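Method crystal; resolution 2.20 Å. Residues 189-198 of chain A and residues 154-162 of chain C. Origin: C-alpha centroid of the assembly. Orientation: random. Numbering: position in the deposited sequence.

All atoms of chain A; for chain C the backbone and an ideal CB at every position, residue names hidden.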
ATOM      1  N   ARG A 189       4.288  22.278  -4.733  1.00 13.84           N
ATOM      2  CA  ARG A 189       3.867  23.005  -3.551  1.00 13.85           C
ATOM      3  C   ARG A 189       4.228  22.207  -2.325  1.00 13.34           C
ATOM      4  O   ARG A 189       4.798  22.748  -1.389  1.00 13.22           O
ATOM      5  CB  ARG A 189       2.374  23.299  -3.553  1.00 14.25           C
ATOM      6  CG  ARG A 189       1.944  24.383  -4.538  1.00 14.57           C
ATOM      7  CD  ARG A 189       0.507  24.775  -4.250  1.00 14.84           C
ATOM      8  NE  ARG A 189      -0.082  25.535  -5.340  1.00 15.09           N
ATOM      9  CZ  ARG A 189       0.110  26.826  -5.543  1.00 15.15           C
ATOM     10  NH1 ARG A 189       0.936  27.525  -4.767  1.00 14.98           N
ATOM     11  NH2 ARG A 189      -0.515  27.412  -6.562  1.00 15.65           N
ATOM     12  N   ARG A 190       3.867  20.934  -2.308  1.00 13.36           N
ATOM     13  CA  ARG A 190       4.211  20.113  -1.153  1.00 13.21           C
ATOM     14  C   ARG A 190       5.724  20.015  -0.980  1.00 12.74           C
ATOM     15  O   ARG A 190       6.227  20.114   0.147  1.00 12.83           O
ATOM     16  CB  ARG A 190       3.559  18.733  -1.205  1.00 13.30           C
ATOM     17  CG  ARG A 190       4.053  17.857  -0.045  1.00 13.36           C
ATOM     18  CD  ARG A 190       2.989  16.992   0.598  1.00 13.36           C
ATOM     19  NE  ARG A 190       2.294  16.167  -0.370  1.00 13.42           N
ATOM     20  CZ  ARG A 190       0.987  16.178  -0.588  1.00 13.86           C
ATOM     21  NH1 ARG A 190       0.169  16.981   0.066  1.00 14.08           N
ATOM     22  NH2 ARG A 190       0.486  15.380  -1.506  1.00 14.28           N
ATOM     23  N   ALA A 191       6.448  19.882  -2.087  1.00 12.60           N
ATOM     24  CA  ALA A 191       7.883  19.763  -2.034  1.00 12.52           C
ATOM     25  C   ALA A 191       8.522  20.899  -1.274  1.00 12.25           C
ATOM     26  O   ALA A 191       9.354  20.659  -0.397  1.00 12.14           O
ATOM     27  CB  ALA A 191       8.473  19.674  -3.428  1.00 12.85           C
ATOM     28  N   VAL A 192       8.153  22.138  -1.610  1.00 12.44           N
ATOM     29  CA  VAL A 192       8.700  23.297  -0.909  1.00 12.15           C
ATOM     30  C   VAL A 192       8.279  23.247   0.568  1.00 11.93           C
ATOM     31  O   VAL A 192       9.099  23.437   1.466  1.00 11.57           O
ATOM     32  CB  VAL A 192       8.231  24.615  -1.537  1.00 12.43           C
ATOM     33  CG1 VAL A 192       8.696  25.801  -0.693  1.00 12.51           C
ATOM     34  CG2 VAL A 192       8.773  24.760  -2.943  1.00 12.59           C
ATOM     35  N   ARG A 193       6.995  22.972   0.808  1.00 11.99           N
ATOM     36  CA  ARG A 193       6.460  22.966   2.160  1.00 12.15           C
ATOM     37  C   ARG A 193       7.143  21.915   3.040  1.00 11.93           C
ATOM     38  O   ARG A 193       7.413  22.164   4.205  1.00 12.06           O
ATOM     39  CB  ARG A 193       4.961  22.754   2.120  1.00 12.44           C
ATOM     40  CG  ARG A 193       4.220  23.952   1.562  1.00 12.71           C
ATOM     41  CD  ARG A 193       2.784  23.626   1.162  1.00 13.07           C
ATOM     42  NE  ARG A 193       2.185  24.766   0.460  1.00 13.33           N
ATOM     43  CZ  ARG A 193       0.906  24.863   0.115  1.00 13.51           C
ATOM     44  NH1 ARG A 193       0.051  23.922   0.419  1.00 13.63           N
ATOM     45  NH2 ARG A 193       0.486  25.944  -0.500  1.00 13.96           N
ATOM     46  N   LEU A 194       7.479  20.765   2.475  1.00 11.82           N
ATOM     47  CA  LEU A 194       8.159  19.736   3.247  1.00 11.67           C
ATOM     48  C   LEU A 194       9.561  20.170   3.686  1.00 11.68           C
ATOM     49  O   LEU A 194      10.055  19.732   4.727  1.00 11.38           O
ATOM     50  CB  LEU A 194       8.257  18.452   2.453  1.00 11.73           C
ATOM     51  CG  LEU A 194       6.995  17.602   2.315  1.00 11.94           C
ATOM     52  CD1 LEU A 194       7.192  16.574   1.216  1.00 12.00           C
ATOM     53  CD2 LEU A 194       6.662  16.897   3.615  1.00 11.97           C
ATOM     54  N   GLN A 195      10.216  21.046   2.929  1.00 11.97           N
ATOM     55  CA  GLN A 195      11.524  21.534   3.369  1.00 12.08           C
ATOM     56  C   GLN A 195      11.348  22.562   4.468  1.00 12.39           C
ATOM     57  O   GLN A 195      12.054  22.523   5.484  1.00 12.74           O
ATOM     58  CB  GLN A 195      12.321  22.124   2.207  1.00 12.07           C
ATOM     59  CG  GLN A 195      12.421  21.225   0.990  1.00 11.98           C
ATOM     60  CD  GLN A 195      12.449  19.745   1.333  1.00 11.89           C
ATOM     61  OE1 GLN A 195      13.250  19.293   2.152  1.00 11.51           O
ATOM     62  NE2 GLN A 195      11.620  18.962   0.625  1.00 12.03           N
ATOM     63  N   ILE A 196      10.407  23.483   4.290  1.00 12.75           N
ATOM     64  CA  ILE A 196      10.114  24.465   5.350  1.00 13.28           C
ATOM     65  C   ILE A 196       9.776  23.712   6.640  1.00 13.57           C
ATOM     66  O   ILE A 196      10.197  24.112   7.722  1.00 13.62           O
ATOM     67  CB  ILE A 196       8.930  25.367   4.998  1.00 13.49           C
ATOM     68  CG1 ILE A 196       9.212  26.182   3.729  1.00 13.67           C
ATOM     69  CG2 ILE A 196       8.606  26.286   6.154  1.00 13.72           C
ATOM     70  CD1 ILE A 196      10.294  27.226   3.891  1.00 13.83           C
ATOM     71  N   ARG A 197       9.011  22.629   6.499  1.00 13.68           N
ATOM     72  CA  ARG A 197       8.642  21.773   7.635  1.00 13.68           C
ATOM     73  C   ARG A 197       9.840  21.355   8.486  1.00 13.84           C
ATOM     74  O   ARG A 197       9.738  21.360   9.712  1.00 14.11           O
ATOM     75  CB  ARG A 197       7.922  20.527   7.175  1.00 13.44           C
ATOM     76  CG  ARG A 197       7.210  19.768   8.280  1.00 13.28           C
ATOM     77  CD  ARG A 197       6.455  18.600   7.690  1.00 13.16           C
ATOM     78  NE  ARG A 197       5.585  18.013   8.676  1.00 13.30           N
ATOM     79  CZ  ARG A 197       5.971  17.245   9.679  1.00 13.19           C
ATOM     80  NH1 ARG A 197       7.218  16.825   9.795  1.00 13.11           N
ATOM     81  NH2 ARG A 197       5.074  16.860  10.540  1.00 13.43           N
ATOM     82  N   ARG A 198      10.964  21.029   7.827  1.00 13.88           N
ATOM     83  CA  ARG A 198      12.206  20.592   8.525  1.00 13.92           C
ATOM     84  C   ARG A 198      13.004  21.782   9.024  1.00 14.07           C
ATOM     85  O   ARG A 198      13.968  21.615   9.745  1.00 14.65           O
ATOM     86  CB  ARG A 198      13.066  19.540   7.711  1.00 13.71           C
ATOM     87  CG  ARG A 198      12.450  19.253   6.401  1.00 13.65           C
ATOM     88  CD  ARG A 198      13.136  18.255   5.562  1.00 13.17           C
ATOM     89  NE  ARG A 198      14.477  17.779   5.817  1.00 12.85           N
ATOM     90  CZ  ARG A 198      15.222  17.228   4.869  1.00 12.88           C
ATOM     91  NH1 ARG A 198      14.766  17.109   3.622  1.00 13.14           N
ATOM     92  NH2 ARG A 198      16.427  16.775   5.141  1.00 13.17           N
TER
ATOM     93  N   UNK C 154       6.670  18.012  15.361  1.00 17.52           N
ATOM     94  CA  UNK C 154       7.523  17.111  16.112  1.00 17.64           C
ATOM     95  C   UNK C 154       7.472  15.679  15.608  1.00 17.08           C
ATOM     96  O   UNK C 154       8.356  14.895  15.928  1.00 17.42           O
ATOM     97  CB  UNK C 154       7.133  17.146  17.591  1.00 17.64           C
ATOM     98  N   UNK C 155       6.446  15.343  14.813  1.00 16.10           N
ATOM     99  CA  UNK C 155       6.356  14.049  14.182  1.00 15.30           C
ATOM    100  C   UNK C 155       6.904  14.085  12.777  1.00 14.90           C
ATOM    101  O   UNK C 155       6.821  15.103  12.102  1.00 14.70           O
ATOM    102  CB  UNK C 155       4.906  13.560  14.172  1.00 15.30           C
ATOM    103  N   UNK C 156       7.430  12.951  12.295  1.00 14.61           N
ATOM    104  CA  UNK C 156       7.845  12.957  10.912  1.00 14.45           C
ATOM    105  C   UNK C 156       6.641  13.083   9.976  1.00 14.05           C
ATOM    106  O   UNK C 156       5.507  12.785  10.354  1.00 13.43           O
ATOM    107  CB  UNK C 156       8.638  11.688  10.596  1.00 14.45           C
ATOM    108  N   UNK C 157       6.905  13.508   8.748  1.00 14.06           N
ATOM    109  CA  UNK C 157       5.852  13.971   7.887  1.00 13.76           C
ATOM    110  C   UNK C 157       4.938  12.837   7.397  1.00 13.52           C
ATOM    111  O   UNK C 157       3.754  13.057   7.183  1.00 12.82           O
ATOM    112  CB  UNK C 157       6.463  14.706   6.693  1.00 13.76           C
ATOM    113  N   UNK C 158       5.491  11.641   7.216  1.00 13.90           N
ATOM    114  CA  UNK C 158       4.705  10.525   6.724  1.00 13.89           C
ATOM    115  C   UNK C 158       3.601  10.120   7.691  1.00 13.95           C
ATOM    116  O   UNK C 158       2.494   9.780   7.264  1.00 13.49           O
ATOM    117  CB  UNK C 158       5.618   9.328   6.449  1.00 13.89           C
ATOM    118  N   UNK C 159       3.907  10.187   8.986  1.00 14.48           N
ATOM    119  CA  UNK C 159       2.954   9.862  10.025  1.00 14.80           C
ATOM    120  C   UNK C 159       1.819  10.857  10.035  1.00 14.62           C
ATOM    121  O   UNK C 159       0.649  10.475  10.107  1.00 14.74           O
ATOM    122  CB  UNK C 159       3.638   9.821  11.393  1.00 14.80           C
ATOM    123  N   UNK C 160       2.145  12.132   9.920  1.00 15.00           N
ATOM    124  CA  UNK C 160       1.114  13.191   9.935  1.00 14.97           C
ATOM    125  C   UNK C 160       0.239  13.148   8.690  1.00 14.93           C
ATOM    126  O   UNK C 160      -0.967  13.171   8.787  1.00 14.60           O
ATOM    127  CB  UNK C 160       1.768  14.569  10.051  1.00 14.97           C
ATOM    128  N   UNK C 161       0.839  13.052   7.516  1.00 15.63           N
ATOM    129  CA  UNK C 161       0.055  13.009   6.305  1.00 16.10           C
ATOM    130  C   UNK C 161      -0.637  11.663   6.072  1.00 16.02           C
ATOM    131  O   UNK C 161      -1.675  11.621   5.398  1.00 15.89           O
ATOM    132  CB  UNK C 161       0.953  13.340   5.112  1.00 16.10           C
ATOM    133  N   UNK C 162      -0.093  10.577   6.631  1.00 15.61           N
ATOM    134  CA  UNK C 162      -0.793   9.304   6.626  1.00 15.20           C
ATOM    135  C   UNK C 162      -2.079   9.394   7.429  1.00 14.61           C
ATOM    136  O   UNK C 162      -3.093   8.848   7.036  1.00 13.81           O
ATOM    137  CB  UNK C 162       0.104   8.196   7.182  1.00 15.20           C
TER

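Chain A presents one face of a helix, with Arg A190, Leu A194 and Arg A197 reaching toward chain C, which enters as a loop, extended at 155 and 156, and turns into a helix at position 157. The two helix axes run at 124° to each other and come no closer than 12.6 Å.

At position 154 the CA-to-CB bond points away and no atom of chain A lies within 5.5 Å of the ideal CB. Chain A sets no demand here, and almost any residue would fit; the deposited one is Ala C154.

Position 155 has extended backbone angles (-96/151), and its carbonyl oxygen meets the guanidinium of Arg A197. Both NH1 and NH2 of Arg A197 donate to this O, each at 2.9 Å, so the oxygen sits at the edge of the guanidinium, near its plane, in a forked arrangement. Because the backbone supplies the acceptor, the side chain is left free of that task. Its CA-to-CB bond runs sideways, with the ideal CB 4.9 Å from Arg A197 NH2, and an aliphatic or a polar residue would be compatible. The residue is Leu C155, whose side chain leads away from chain A at its end.

Position 156 points away, and its phi of -67° with psi of 160° is compatible with proline as well as with many other residues. Directly before a helix, at the N-cap, serine, threonine or aspartate would also be plausible. Pro C156 is found, making little contact through its ring.

Position 157 points toward chain A, and its CA is 7.8 Å from Leu A194 CA. The ideal CB already lies 3.8 Å from both Leu A194 CD2 and Arg A197 NH1, which favours a small residue such as alanine or serine, or glycine with no side chain at all. Ala C157 fits: its CB packs against Leu A194 CD2 at 3.8 Å. Its backbone N lies over one face of the Arg A197 guanidinium, 3.5 Å from NH1, but both are donors and no hydrogen bond forms.

Positions 158 and 159 have no atom of chain A within 5.5 Å of the ideal CB, one CA-to-CB bond pointing away and the other sideways; many helix-compatible residues would serve. They are Gly C158 and Glu C159, neither of which touches chain A.

Position 160 points toward chain A, its ideal CB 4.1 Å from Arg A197 NH2. A compact aliphatic group would suit, as would a small polar one. Val C160, with chi1 t, places CG2 3.5 Å from Arg A197 NH2, a van der Waals approach.

At position 161 the bond also points toward chain A, but nothing of chain A lies within 5.5 Å of the ideal CB. The space leaves room for a longer side chain, such as leucine, methionine or glutamine. Leu C161 extends CD2 to 3.8 Å from Arg A190 CD, and this methyl lies over one face of the Arg A190 guanidinium.

Position 162 is out of reach. An ideal CB would come 2.9 Å from the O of position 158, which favours glycine, and Gly C162 is deposited.

Chain C (154-162) ALPAGEVLG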
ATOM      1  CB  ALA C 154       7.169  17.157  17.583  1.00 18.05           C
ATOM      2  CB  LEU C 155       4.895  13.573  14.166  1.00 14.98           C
ATOM      3  CG  LEU C 155       4.346  13.104  15.522  1.00 14.94           C
ATOM      4  CD1 LEU C 155       2.921  12.661  15.335  1.00 14.53           C
ATOM      5  CD2 LEU C 155       5.184  11.978  16.103  1.00 15.25           C
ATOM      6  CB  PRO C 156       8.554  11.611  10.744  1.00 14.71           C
ATOM      7  CG  PRO C 156       8.796  11.100  12.111  1.00 14.97           C
ATOM      8  CD  PRO C 156       7.724  11.674  12.955  1.00 14.72           C
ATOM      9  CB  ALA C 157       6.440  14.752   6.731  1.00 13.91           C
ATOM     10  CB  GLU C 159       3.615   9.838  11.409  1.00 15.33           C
ATOM     11  CG  GLU C 159       4.472   8.604  11.687  1.00 15.84           C
ATOM     12  CD  GLU C 159       5.795   8.568  10.932  1.00 16.31           C
ATOM     13  OE1 GLU C 159       6.143   9.579  10.267  1.00 16.58           O
ATOM     14  OE2 GLU C 159       6.493   7.529  10.997  1.00 16.74           O
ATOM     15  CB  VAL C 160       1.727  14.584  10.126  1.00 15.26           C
ATOM     16  CG1 VAL C 160       0.649  15.660  10.128  1.00 15.34           C
ATOM     17  CG2 VAL C 160       2.499  14.621  11.440  1.00 15.55           C
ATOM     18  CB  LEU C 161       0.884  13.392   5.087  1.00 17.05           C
ATOM     19  CG  LEU C 161       0.827  14.894   4.793  1.00 17.70           C
ATOM     20  CD1 LEU C 161       1.857  15.675   5.625  1.00 18.32           C
ATOM     21  CD2 LEU C 161       1.085  15.104   3.330  1.00 17.99           C
TER
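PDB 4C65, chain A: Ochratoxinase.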